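Local coordinates for flavin-nucleotide-binding protein (Mycobacterium smegmatis, PDB 4YBN) that binds FAD and heme on a split beta-barrel fold related to pyridoxamine 5'-phosphate oxidases and is probably an oxidoreductase, at residues G88-R93 with G168-A173. Residues are numbered along the deposited sequence; the frame is centred on the assembly and turned at random.
Sequences GVVVAR and GWPDDA
Val-90, near the end of strand 78-91, meets the pyrrolidine ring of Pro-170 with one methyl branch. Val-90 CG1, anti to the backbone N (chi1 -174°), lies 3.7 Å from Pro-170 N and also touches CG and CD of that ring. Val-91 turns its side chain the other way, onto Trp-182 and Val-186, but its backbone O lies 3.3 Å from Pro-170 CG. Ala-92, just past the strand, continues the apolar strip: its CB packs against Pro-170 CB at 3.7 Å and also touches OD1 of Asp-172. Pro-170 is thus met by three successive residues of 88-93.

At Arg-93 the contact becomes polar. Arg-93 N makes two weak hydrogen bonds to the Asp-172 carboxylate, one to OD1 at 3.0 Å and a straighter one to OD2 with an N-H...O angle of 165°. The arginine chain, extended from CG to NE, passes CB, CG and CD close to OD2, and then Arg-93 NH1 forms a salt bridge with Asp-172 OD2 at 3.0 Å. NH1 alone reaches OD2, so the bridge is single-pointed; it arrives from the anti side, 30° out of the carboxylate plane, and the two planes stand 74° apart. NH1 also forms a salt bridge with Asp-200 of the second subunit.

The contact joins the end of a barrel strand to the loop between strand 161-166 and helix 174-178, with the side chain of Val-90 about 7 Å from a bound heme. Chemically, proline packing is followed along the loop by a carboxylate that meets Arg-93 N weakly and NH1 in a salt bridge; NH1 serves aspartates of both subunits, which would be expected to favour their ionised forms and would link the loop, through Arg-93, to the subunit interface.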
# COMPACT_ATOMS: atom_id res chain seq x y z
N GLY A 88 6.31 -1.97 10.32
CA GLY A 88 7.41 -2.82 10.76
C GLY A 88 7.09 -4.28 10.74
O GLY A 88 5.95 -4.69 10.44
N VAL A 89 8.12 -5.06 11.02
CA VAL A 89 8.08 -6.50 11.02
C VAL A 89 8.25 -6.97 12.47
O VAL A 89 9.25 -6.60 13.16
CB VAL A 89 9.16 -7.13 10.17
CG1 VAL A 89 8.97 -8.65 10.07
CG2 VAL A 89 9.20 -6.52 8.78
N VAL A 90 7.30 -7.79 12.86
CA VAL A 90 7.21 -8.43 14.19
C VAL A 90 7.92 -9.76 14.09
O VAL A 90 7.42 -10.68 13.52
CB VAL A 90 5.79 -8.63 14.64
CG1 VAL A 90 5.69 -9.16 16.08
CG2 VAL A 90 5.00 -7.31 14.61
N VAL A 91 9.12 -9.79 14.64
CA VAL A 91 9.99 -10.95 14.71
C VAL A 91 9.75 -11.69 16.03
O VAL A 91 10.21 -11.29 17.10
CB VAL A 91 11.45 -10.54 14.53
CG1 VAL A 91 12.35 -11.77 14.44
CG2 VAL A 91 11.61 -9.73 13.25
N ALA A 92 9.00 -12.78 15.96
CA ALA A 92 8.74 -13.59 17.14
C ALA A 92 9.70 -14.78 17.18
O ALA A 92 10.49 -15.03 16.26
CB ALA A 92 7.29 -14.04 17.18
N ARG A 93 9.71 -15.45 18.33
CA ARG A 93 10.51 -16.67 18.54
C ARG A 93 9.97 -17.89 17.81
O ARG A 93 10.65 -18.90 17.74
CB ARG A 93 10.59 -16.99 20.02
CG ARG A 93 11.44 -16.04 20.80
CD ARG A 93 11.23 -16.35 22.26
NE ARG A 93 11.96 -15.44 23.11
CZ ARG A 93 11.45 -14.36 23.67
NH1 ARG A 93 10.17 -14.00 23.45
NH2 ARG A 93 12.24 -13.62 24.44
N GLY A 168 2.03 -3.64 18.27
CA GLY A 168 2.43 -4.33 19.51
C GLY A 168 3.75 -5.03 19.36
O GLY A 168 4.56 -4.69 18.44
N TRP A 169 3.99 -5.97 20.28
CA TRP A 169 5.20 -6.79 20.32
C TRP A 169 4.89 -8.26 20.04
O TRP A 169 3.75 -8.64 20.08
CB TRP A 169 5.82 -6.71 21.71
CG TRP A 169 6.27 -5.40 22.02
CD1 TRP A 169 5.63 -4.47 22.78
CD2 TRP A 169 7.47 -4.79 21.54
NE1 TRP A 169 6.38 -3.32 22.81
CE2 TRP A 169 7.51 -3.49 22.07
CE3 TRP A 169 8.53 -5.24 20.74
CZ2 TRP A 169 8.56 -2.62 21.81
CZ3 TRP A 169 9.57 -4.37 20.49
CH2 TRP A 169 9.58 -3.09 21.04
N PRO A 170 5.92 -9.12 19.79
CA PRO A 170 5.62 -10.53 19.61
C PRO A 170 4.87 -11.13 20.85
O PRO A 170 5.16 -10.75 22.01
CB PRO A 170 7.00 -11.16 19.50
CG PRO A 170 7.92 -10.09 19.11
CD PRO A 170 7.35 -8.84 19.67
N ASP A 171 3.91 -12.01 20.60
CA ASP A 171 3.17 -12.70 21.66
C ASP A 171 3.54 -14.20 21.79
O ASP A 171 2.75 -15.12 21.47
CB ASP A 171 1.70 -12.51 21.38
CG ASP A 171 0.84 -13.08 22.45
OD1 ASP A 171 1.31 -13.23 23.60
OD2 ASP A 171 -0.32 -13.37 22.13
N ASP A 172 4.74 -14.45 22.26
CA ASP A 172 5.31 -15.78 22.18
C ASP A 172 4.75 -16.83 23.16
O ASP A 172 4.53 -16.56 24.32
CB ASP A 172 6.84 -15.72 22.34
CG ASP A 172 7.53 -15.25 21.07
OD1 ASP A 172 7.23 -15.83 20.02
OD2 ASP A 172 8.36 -14.32 21.13
N ALA A 173 4.60 -18.07 22.68
CA ALA A 173 4.29 -19.21 23.57
C ALA A 173 5.35 -19.34 24.67
O ALA A 173 6.56 -19.14 24.43
CB ALA A 173 4.18 -20.51 22.78